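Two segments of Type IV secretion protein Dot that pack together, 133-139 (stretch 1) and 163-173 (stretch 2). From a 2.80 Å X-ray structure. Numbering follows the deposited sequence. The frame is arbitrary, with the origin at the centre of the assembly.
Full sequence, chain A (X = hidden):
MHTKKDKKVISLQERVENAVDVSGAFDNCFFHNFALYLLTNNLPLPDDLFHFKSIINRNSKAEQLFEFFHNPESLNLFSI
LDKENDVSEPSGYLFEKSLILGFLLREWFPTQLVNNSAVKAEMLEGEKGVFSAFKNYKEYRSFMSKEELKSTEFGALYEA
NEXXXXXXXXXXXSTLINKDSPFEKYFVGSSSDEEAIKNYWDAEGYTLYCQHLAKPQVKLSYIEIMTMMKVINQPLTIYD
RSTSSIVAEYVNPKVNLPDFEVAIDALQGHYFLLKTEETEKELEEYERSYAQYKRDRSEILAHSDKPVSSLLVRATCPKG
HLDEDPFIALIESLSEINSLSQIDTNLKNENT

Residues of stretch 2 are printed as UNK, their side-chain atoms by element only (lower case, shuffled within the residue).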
# COMPACT_ATOMS: atom_id res chain seq x y z
N ALA A 133 1.85 13.97 13.04
CA ALA A 133 0.94 12.85 13.26
C ALA A 133 1.00 12.37 14.70
O ALA A 133 -0.04 12.07 15.31
CB ALA A 133 1.26 11.71 12.30
N PHE A 134 2.20 12.31 15.27
CA PHE A 134 2.35 11.85 16.65
C PHE A 134 1.77 12.86 17.62
O PHE A 134 0.98 12.51 18.50
CB PHE A 134 3.81 11.57 16.96
CG PHE A 134 4.29 10.22 16.50
CD1 PHE A 134 3.62 9.53 15.50
CD2 PHE A 134 5.40 9.64 17.07
CE1 PHE A 134 4.05 8.30 15.08
CE2 PHE A 134 5.84 8.40 16.65
CZ PHE A 134 5.16 7.73 15.66
N LYS A 135 2.17 14.13 17.48
CA LYS A 135 1.60 15.16 18.34
C LYS A 135 0.08 15.16 18.26
O LYS A 135 -0.60 15.20 19.29
CB LYS A 135 2.17 16.52 17.94
CG LYS A 135 3.60 16.73 18.39
CD LYS A 135 4.08 18.13 18.09
CE LYS A 135 5.50 18.11 17.56
NZ LYS A 135 5.99 19.49 17.30
N ASN A 136 -0.47 15.09 17.04
CA ASN A 136 -1.91 14.96 16.88
C ASN A 136 -2.43 13.74 17.61
O ASN A 136 -3.49 13.79 18.24
CB ASN A 136 -2.28 14.89 15.40
CG ASN A 136 -2.14 16.21 14.70
OD1 ASN A 136 -2.12 17.26 15.34
ND2 ASN A 136 -2.06 16.18 13.38
N TYR A 137 -1.71 12.62 17.53
CA TYR A 137 -2.14 11.40 18.20
C TYR A 137 -2.29 11.62 19.70
O TYR A 137 -3.22 11.11 20.33
CB TYR A 137 -1.16 10.26 17.93
CG TYR A 137 -1.66 8.91 18.36
CD1 TYR A 137 -1.49 8.46 19.66
CD2 TYR A 137 -2.30 8.07 17.46
CE1 TYR A 137 -1.95 7.22 20.05
CE2 TYR A 137 -2.76 6.83 17.84
CZ TYR A 137 -2.59 6.41 19.13
OH TYR A 137 -3.05 5.17 19.52
N LYS A 138 -1.38 12.39 20.30
CA LYS A 138 -1.40 12.54 21.75
C LYS A 138 -2.57 13.40 22.21
O LYS A 138 -3.31 13.01 23.11
CB LYS A 138 -0.08 13.14 22.23
CG LYS A 138 -0.05 13.38 23.72
CD LYS A 138 0.85 14.54 24.09
CE LYS A 138 2.04 14.64 23.16
NZ LYS A 138 3.10 15.51 23.75
N GLU A 139 -2.75 14.57 21.60
CA GLU A 139 -3.83 15.45 22.05
C GLU A 139 -5.20 14.97 21.60
O GLU A 139 -6.19 15.17 22.31
CB GLU A 139 -3.59 16.89 21.57
CG GLU A 139 -2.28 17.49 22.06
CD GLU A 139 -2.39 18.16 23.42
OE1 GLU A 139 -1.33 18.42 24.03
OE2 GLU A 139 -3.53 18.42 23.86
N UNK A 163 2.68 0.76 20.15
CA UNK A 163 3.20 0.61 21.50
C UNK A 163 3.86 1.89 21.99
O UNK A 163 3.61 2.34 23.11
c UNK A 163 4.18 -0.56 21.56
N UNK A 164 4.70 2.51 21.15
CA UNK A 164 5.36 3.74 21.56
C UNK A 164 4.36 4.88 21.70
O UNK A 164 4.48 5.71 22.60
c UNK A 164 7.99 5.80 21.63
c UNK A 164 6.98 5.51 20.72
c UNK A 164 7.93 8.11 21.01
c UNK A 164 6.93 7.84 20.11
c UNK A 164 8.46 7.08 21.78
c UNK A 164 6.46 4.11 20.57
c UNK A 164 6.46 6.55 19.96
N UNK A 165 3.37 4.95 20.80
CA UNK A 165 2.41 6.04 20.86
C UNK A 165 1.52 5.94 22.09
O UNK A 165 1.22 6.95 22.73
c UNK A 165 2.23 6.79 18.39
c UNK A 165 1.57 6.09 19.58
c UNK A 165 1.47 6.51 17.09
c UNK A 165 2.36 8.28 18.63
N UNK A 166 1.09 4.72 22.45
CA UNK A 166 0.30 4.55 23.66
C UNK A 166 1.10 4.92 24.90
O UNK A 166 0.59 5.60 25.80
c UNK A 166 -2.54 3.94 23.23
c UNK A 166 -0.21 3.12 23.77
c UNK A 166 -1.49 2.87 22.99
o UNK A 166 -3.02 4.53 22.24
o UNK A 166 -2.87 4.20 24.41
N UNK A 167 2.36 4.49 24.95
CA UNK A 167 3.24 4.97 26.00
C UNK A 167 3.39 6.49 25.91
O UNK A 167 3.35 7.18 26.94
o UNK A 167 8.17 5.73 30.03
c UNK A 167 6.27 4.48 29.30
c UNK A 167 5.55 4.65 27.01
c UNK A 167 7.46 5.89 27.78
c UNK A 167 7.30 5.37 29.04
c UNK A 167 6.59 5.53 26.77
c UNK A 167 5.40 4.13 28.29
c UNK A 167 4.60 4.28 25.90
N UNK A 168 3.54 7.02 24.70
CA UNK A 168 3.67 8.47 24.51
C UNK A 168 2.44 9.21 25.01
O UNK A 168 2.55 10.29 25.59
c UNK A 168 4.80 12.87 22.15
c UNK A 168 4.05 12.12 21.26
c UNK A 168 3.91 8.77 23.03
c UNK A 168 4.96 10.98 23.61
c UNK A 168 4.21 10.21 22.73
c UNK A 168 5.25 12.30 23.32
c UNK A 168 3.77 10.80 21.55
N UNK A 169 1.25 8.64 24.80
CA UNK A 169 0.02 9.32 25.19
C UNK A 169 -0.10 9.43 26.70
O UNK A 169 -0.10 10.54 27.26
c UNK A 169 -4.23 10.69 25.51
c UNK A 169 -4.42 8.57 26.60
c UNK A 169 -3.22 8.18 26.04
o UNK A 169 -6.12 10.22 26.88
c UNK A 169 -1.19 8.60 24.60
c UNK A 169 -2.50 9.03 25.21
c UNK A 169 -3.02 10.29 24.95
c UNK A 169 -4.92 9.83 26.33
N UNK A 170 -0.18 8.29 27.38
CA UNK A 170 -0.44 8.31 28.81
C UNK A 170 0.74 8.86 29.60
O UNK A 170 0.56 9.34 30.72
n UNK A 170 1.09 5.99 30.45
o UNK A 170 0.57 5.17 28.43
c UNK A 170 -0.83 6.91 29.29
c UNK A 170 0.35 5.96 29.35
N UNK A 171 1.94 8.82 29.04
CA UNK A 171 3.09 9.35 29.76
C UNK A 171 2.97 10.85 29.97
O UNK A 171 3.40 11.36 31.01
c UNK A 171 7.80 11.65 29.42
n UNK A 171 8.82 12.37 29.90
c UNK A 171 5.64 9.54 29.67
c UNK A 171 6.87 9.45 28.77
c UNK A 171 4.38 9.01 29.01
n UNK A 171 7.92 10.33 29.26
n UNK A 171 6.68 12.28 29.06
N UNK A 172 2.34 11.56 29.02
CA UNK A 172 2.15 13.00 29.11
C UNK A 172 0.77 13.38 29.64
O UNK A 172 0.51 14.57 29.82
c UNK A 172 2.37 13.64 27.75
o UNK A 172 3.45 13.05 27.05
N UNK A 173 -0.12 12.41 29.88
CA UNK A 173 -1.42 12.68 30.46
C UNK A 173 -1.53 12.24 31.92
O UNK A 173 -2.33 12.81 32.67
c UNK A 173 -4.46 13.56 28.97
c UNK A 173 -2.53 12.01 29.64
c UNK A 173 -3.95 12.50 29.96
o UNK A 173 -5.62 14.02 29.15
o UNK A 173 -3.73 13.92 28.03

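Position 163 carries a single side-chain carbon, out of reach of stretch 1. One carbon and nothing more makes it Ala 163, a helical residue that leaves the contact to its successors.

Position 164 has one carbon followed by a ring of six carbons with no heteroatom. Its CB points sideways, yet the ring swings nearer, and a rim carbon meets CE2 of Phe 134. This is Phe 164, in the t rotamer; its CE2 lies 3.7 Å from CE2 of Phe 134. The two rings meet rim to rim, planes at 36°, with neither over the face of the other.

Position 165 shows four carbons, forked at the second, and points toward stretch 1. One branch tip sits over a face of the Phe 134 ring, while CB lies over a face of Tyr 137. The fork beyond CB identifies Leu 165. Its CD2 is 3.5 Å from the centroid of the Phe 134 ring, almost on the ring normal, and its CB is 3.7 Å from CE1 of Tyr 137. One aliphatic side chain thus serves two aromatic faces a helical turn apart.

Position 166 has three carbons, the third carrying two oxygens, one of which meets OH of Tyr 137. A carboxylate on a three-carbon chain makes it Glu 166. Its CB points away, but the m, m bend of chi1 and chi2 brings the end back, and OH of Tyr 137 donates a hydrogen bond to OE2 of Glu 166 at 2.8 Å.

Position 167 bears one carbon, a six-carbon ring and one oxygen on that ring. It is Tyr 167, out of reach of stretch 1.

Position 168 is again one carbon and a bare six-carbon ring, now pointing toward stretch 1, with the methylene next to the amine of Lys 138 close to one of its ring carbons. Phe 168 places its CZ 3.4 Å from CE of Lys 138, and its CE2 4.3 Å from CB of Phe 134.

Position 169 has one carbon, then a six-carbon ring bearing one oxygen, with a ring edge facing the backbone of Lys 138. This is Tyr 169; its CD1 is 3.3 Å from O of Lys 138. Its hydroxyl is hydrogen-bonded elsewhere in the structure.

Position 170 has two carbons, the second carrying one oxygen and one nitrogen. The amide makes it Asn 170, pointing away.

Position 171 has three carbons, a nitrogen, then a carbon with two further nitrogens. This guanidinium marks Arg 171, which does not reach stretch 1.

Position 172 has one carbon and one oxygen, its CB 4.1 Å from CD of Lys 138; this is Ser 172. Its OG donates to O of Phe 168 at 3.2 Å.

Position 173 has three carbons, the third carrying two oxygens: Glu 173, peripheral here.

The two helices cross at -53°, their axes approaching to 9.1 Å, and bury 556 Å². Leu 165 points toward stretch 1 and works through aromatic faces. Lys 138, the most covered residue of stretch 1, starts sideways, but its end comes nearer and lays carbon against Phe 168. The hydroxyl of Tyr 137, a buried residue, finds its acceptor in the Glu 166 carboxylate.

Stretch 2 163-173: AFLEYFYNRSE
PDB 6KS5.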